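Local coordinates for protein putative P450-like enzyme (Streptomyces himastatinicus ATCC 53653, PDB 5Z9J) that probably acts as a haem-dependent cytochrome P450 monooxygenase in bacterial secondary metabolism, activating oxygen at a thiolate-bound iron, at residues A[109-114]-A[365-370]; A[277-282]-A[330-335]. One frame throughout, in Å; residues are numbered along the deposited sequence.

Both contacts lie within the single cytochrome P450 fold, where their centres are 24 Å apart and their nearest atoms about 10 Å apart, so they do not touch. Along the chain the order is 109-114, 277-282, 330-335 and 365-370, so that contact 2 falls wholly between the two halves of contact 1. Contact 1 joins helix 96-116 to the end of helix 350-367, with the centre of the contact about 23 Å from the centre of the chain. Contact 2 ties the end of helix 270-280 to the loop before helix 350-367. The haem ligand Cys347 falls in sequence between 330-335 and 365-370, with contact 2 wholly before it and contact 1 spanning it.

Contact 1. Residues A[109-114]-A[365-370]; sequences IIHELL and LDRLPT
Arg367 NH1 is gripped by two acceptors of His111: it donates to His111 ND1 at 3.0 Å and to the backbone oxygen His111 O at 3.1 Å. The ND1 bond has an N-H...N angle of 148°. It enters close to the imidazole plane, and the guanidinium lies at the ring's edge with the two planes only 20° apart. ND1 is therefore an acceptor here, consistent with a proton on NE2. The bond to His111 O is more bent, but the donor lies in the carbonyl plane, on a lone pair.

Leu114 supplies the apolar wall. Its CB sits over the centre of the guanidinium, 3.4 Å from Arg367 CZ, while Leu114 CD1 meets Arg367 CD at 4.0 Å. A bend at chi3 (40°) in the arginine chain turns the guanidinium to lie across Leu114 while NH1 meets His111. In the P450 fold this is where helix 96-116, helix D of the family, meets the C-terminal end of helix 350-367, helix L; nearby, the side chains of Ile110, His111 and Leu114 also touch Ile363 of the latter. Leu368 already leaves helical geometry, so Arg367 acts from the last helical position.

The strongest partner of the guanidinium lies one residue past 109-114, where Arg367 NH2 forms a salt bridge with Asp115. Replacing Arg367 with an alanine would probably leave the Asp115 carboxylate without this countercharge and His111 ND1 without this donor, and would uncover Leu114 CB.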
# COMPACT_ATOMS: atom_id res chain seq x y z
N ILE A 109 -19.46 8.10 -4.12
CA ILE A 109 -19.24 6.86 -3.37
C ILE A 109 -19.14 7.10 -1.88
O ILE A 109 -19.71 6.34 -1.07
CB ILE A 109 -17.94 6.15 -3.81
CG1 ILE A 109 -18.02 5.80 -5.29
CG2 ILE A 109 -17.70 4.92 -2.97
CD1 ILE A 109 -19.32 5.02 -5.62
N ILE A 110 -18.42 8.18 -1.54
CA ILE A 110 -18.23 8.56 -0.16
C ILE A 110 -19.53 8.92 0.55
O ILE A 110 -19.80 8.44 1.64
CB ILE A 110 -17.28 9.76 -0.08
CG1 ILE A 110 -15.87 9.31 -0.39
CG2 ILE A 110 -17.33 10.39 1.32
CD1 ILE A 110 -14.92 10.47 -0.65
N HIS A 111 -20.32 9.77 -0.09
CA HIS A 111 -21.60 10.16 0.49
C HIS A 111 -22.51 8.98 0.67
O HIS A 111 -23.24 8.89 1.65
CB HIS A 111 -22.29 11.20 -0.38
CG HIS A 111 -21.71 12.57 -0.24
ND1 HIS A 111 -21.76 13.27 0.94
CD2 HIS A 111 -21.03 13.34 -1.12
CE1 HIS A 111 -21.15 14.44 0.78
NE2 HIS A 111 -20.69 14.50 -0.46
N GLU A 112 -22.43 8.06 -0.27
CA GLU A 112 -23.20 6.81 -0.26
C GLU A 112 -22.79 5.92 0.91
O GLU A 112 -23.63 5.34 1.59
CB GLU A 112 -22.99 6.10 -1.57
CG GLU A 112 -24.11 5.26 -2.04
CD GLU A 112 -23.78 4.62 -3.38
OE1 GLU A 112 -23.49 5.38 -4.34
OE2 GLU A 112 -23.81 3.38 -3.47
N LEU A 113 -21.49 5.82 1.15
CA LEU A 113 -21.01 5.10 2.30
C LEU A 113 -21.50 5.72 3.61
O LEU A 113 -21.95 5.01 4.52
CB LEU A 113 -19.49 5.04 2.27
CG LEU A 113 -18.92 4.06 1.23
CD1 LEU A 113 -17.41 4.18 1.15
CD2 LEU A 113 -19.32 2.63 1.57
N LEU A 114 -21.41 7.05 3.73
CA LEU A 114 -21.77 7.65 5.00
C LEU A 114 -23.28 7.63 5.20
O LEU A 114 -23.77 7.46 6.32
CB LEU A 114 -21.24 9.09 5.07
CG LEU A 114 -19.72 8.99 5.12
CD1 LEU A 114 -19.01 10.36 5.06
CD2 LEU A 114 -19.21 8.10 6.29
N LEU A 365 -14.78 15.51 7.70
CA LEU A 365 -14.73 16.74 8.53
C LEU A 365 -15.99 17.61 8.49
O LEU A 365 -16.33 18.28 9.48
CB LEU A 365 -13.55 17.59 8.10
CG LEU A 365 -12.16 17.07 8.43
CD1 LEU A 365 -11.14 18.05 7.94
CD2 LEU A 365 -12.01 16.85 9.93
N ASP A 366 -16.65 17.62 7.33
CA ASP A 366 -17.81 18.45 7.06
C ASP A 366 -19.12 17.80 7.50
O ASP A 366 -19.98 18.48 8.04
CB ASP A 366 -17.84 18.84 5.58
CG ASP A 366 -16.82 19.92 5.25
OD1 ASP A 366 -16.36 20.67 6.19
OD2 ASP A 366 -16.44 19.98 4.05
N ARG A 367 -19.28 16.51 7.19
CA ARG A 367 -20.46 15.77 7.56
C ARG A 367 -20.46 15.27 9.01
O ARG A 367 -21.52 15.21 9.65
CB ARG A 367 -20.61 14.52 6.68
CG ARG A 367 -20.70 14.77 5.22
CD ARG A 367 -21.24 13.56 4.40
NE ARG A 367 -22.34 12.83 5.05
CZ ARG A 367 -23.08 11.89 4.44
NH1 ARG A 367 -22.91 11.62 3.15
NH2 ARG A 367 -24.05 11.26 5.11
N LEU A 368 -19.29 14.92 9.55
CA LEU A 368 -19.21 14.36 10.90
C LEU A 368 -18.21 15.11 11.72
O LEU A 368 -17.22 14.54 12.15
CB LEU A 368 -18.84 12.90 10.86
CG LEU A 368 -19.87 12.00 10.15
CD1 LEU A 368 -19.35 10.59 10.04
CD2 LEU A 368 -21.17 12.03 10.93
N PRO A 369 -18.47 16.41 11.94
CA PRO A 369 -17.46 17.24 12.59
C PRO A 369 -17.22 16.83 14.04
O PRO A 369 -16.22 17.23 14.62
CB PRO A 369 -18.07 18.65 12.50
CG PRO A 369 -19.54 18.41 12.47
CD PRO A 369 -19.72 17.14 11.70
N THR A 370 -18.16 16.07 14.62
CA THR A 370 -18.06 15.64 16.01
C THR A 370 -17.40 14.27 16.11
O THR A 370 -17.19 13.78 17.22
CB THR A 370 -19.43 15.57 16.72
OG1 THR A 370 -20.23 14.54 16.13
CG2 THR A 370 -20.16 16.90 16.62

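Contact 2. Residues A[277-282]-A[330-335]; sequences SMRYMS and AGRSPN
Arg279 and Arg332 meet guanidinium to guanidinium, with Arg279 NH2 only 3.0 Å from Arg332 NH2 and the two NE atoms of Arg279 and Arg332 3.4 Å apart. These are donor-donor approaches, not hydrogen bonds. What gathers them is Glu276, whose OE1 takes Arg279 NE and whose OE2 takes Arg332 NE in salt bridges. Glu276 and Arg279 are spaced as in the ExxR motif of P450s, and Arg332 completes the Glu-Arg-Arg triad of the family.

The side chains cross at about a right angle with their guanidinium planes 63° apart, and Arg279 NH1 lies above one face of Arg332 but offset toward its rim, so this is no parallel stack. Opposite bends at chi3, 63° in Arg279 and -65° in Arg332, let both NE atoms turn to the one carboxylate. Backbone oxygens hold the far ends: Pro325 O and Asn316 O for Arg279 NH1, Glu323 O and Val327 O for Arg332.

Against the chain of Arg279, Asn335 packs without a polar bond: its buried OD1, 3.3 Å from Arg279 CD, has no hydrogen-bonding partner. The solvent side is looser, the loop bowing outward after Arg332 through the exposed Ser333 and Pro334 before returning at Asn335.

Arg279 projects from the last turn of helix 270-280, its side chain about 10 Å from the bound haem, while Ser277 and Tyr280 pack that helix against helix 240-255, and the loop leads on toward helix 350-367.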
# COMPACT_ATOMS: atom_id res chain seq x y z
N SER A 277 0.70 12.28 7.36
CA SER A 277 0.12 11.06 7.86
C SER A 277 0.96 9.87 7.35
O SER A 277 1.14 8.87 8.04
CB SER A 277 -1.37 10.91 7.39
OG SER A 277 -1.98 9.91 8.16
N MET A 278 1.35 9.95 6.08
CA MET A 278 2.19 8.93 5.44
C MET A 278 3.59 8.90 6.06
O MET A 278 4.17 7.86 6.30
CB MET A 278 2.23 9.16 3.93
CG MET A 278 0.90 8.58 3.24
SD MET A 278 1.08 8.63 1.45
CE MET A 278 0.86 10.34 1.17
N ARG A 279 4.12 10.06 6.36
CA ARG A 279 5.46 10.04 6.93
C ARG A 279 5.44 9.34 8.29
O ARG A 279 6.16 8.37 8.50
CB ARG A 279 6.01 11.45 7.06
CG ARG A 279 7.45 11.46 7.52
CD ARG A 279 7.80 12.86 7.92
NE ARG A 279 7.05 13.40 9.05
CZ ARG A 279 7.36 13.18 10.33
NH1 ARG A 279 8.38 12.39 10.65
NH2 ARG A 279 6.63 13.74 11.29
N TYR A 280 4.47 9.77 9.11
CA TYR A 280 4.37 9.45 10.54
C TYR A 280 3.84 8.06 10.86
O TYR A 280 4.25 7.43 11.86
CB TYR A 280 3.49 10.53 11.21
CG TYR A 280 3.29 10.39 12.69
CD1 TYR A 280 4.16 11.01 13.57
CD2 TYR A 280 2.24 9.62 13.21
CE1 TYR A 280 4.00 10.89 14.92
CE2 TYR A 280 2.07 9.50 14.59
CZ TYR A 280 2.97 10.15 15.43
OH TYR A 280 2.88 10.08 16.79
N MET A 281 2.92 7.55 10.04
CA MET A 281 2.37 6.24 10.25
C MET A 281 2.19 5.63 8.86
O MET A 281 1.13 5.76 8.25
CB MET A 281 1.05 6.33 11.05
CG MET A 281 0.38 4.97 11.48
SD MET A 281 -1.13 5.23 12.47
CE MET A 281 -0.38 6.19 13.78
N SER A 282 3.26 5.00 8.37
CA SER A 282 3.41 4.72 6.97
C SER A 282 2.64 3.44 6.63
O SER A 282 3.02 2.37 7.10
CB SER A 282 4.91 4.64 6.64
OG SER A 282 5.59 5.83 7.12
N ALA A 330 0.89 18.87 10.77
CA ALA A 330 -0.10 18.72 9.68
C ALA A 330 0.28 19.53 8.46
O ALA A 330 -0.08 19.18 7.34
CB ALA A 330 -1.49 19.14 10.14
N GLY A 331 1.10 20.56 8.66
CA GLY A 331 1.50 21.41 7.56
C GLY A 331 2.95 21.22 7.20
O GLY A 331 3.55 22.08 6.57
N ARG A 332 3.52 20.09 7.63
CA ARG A 332 4.95 19.88 7.45
C ARG A 332 5.41 20.06 6.01
O ARG A 332 4.85 19.46 5.09
CB ARG A 332 5.37 18.49 7.92
CG ARG A 332 6.90 18.35 7.89
CD ARG A 332 7.35 17.01 8.31
NE ARG A 332 7.06 16.70 9.70
CZ ARG A 332 7.93 16.90 10.70
NH1 ARG A 332 9.09 17.50 10.46
NH2 ARG A 332 7.61 16.55 11.94
N SER A 333 6.46 20.86 5.85
CA SER A 333 7.11 21.15 4.57
C SER A 333 8.54 21.57 4.82
O SER A 333 8.78 22.35 5.72
CB SER A 333 6.40 22.24 3.78
OG SER A 333 7.03 22.39 2.51
N PRO A 334 9.49 21.04 4.05
CA PRO A 334 9.23 20.05 3.00
C PRO A 334 8.98 18.68 3.62
O PRO A 334 9.26 18.51 4.81
CB PRO A 334 10.52 20.06 2.19
CG PRO A 334 11.58 20.45 3.18
CD PRO A 334 10.92 21.35 4.19
N ASN A 335 8.43 17.74 2.85
CA ASN A 335 8.17 16.42 3.38
C ASN A 335 8.40 15.35 2.34
O ASN A 335 7.44 14.77 1.79
CB ASN A 335 6.73 16.34 3.90
CG ASN A 335 6.46 15.09 4.70
OD1 ASN A 335 7.37 14.28 4.95
ND2 ASN A 335 5.21 14.90 5.10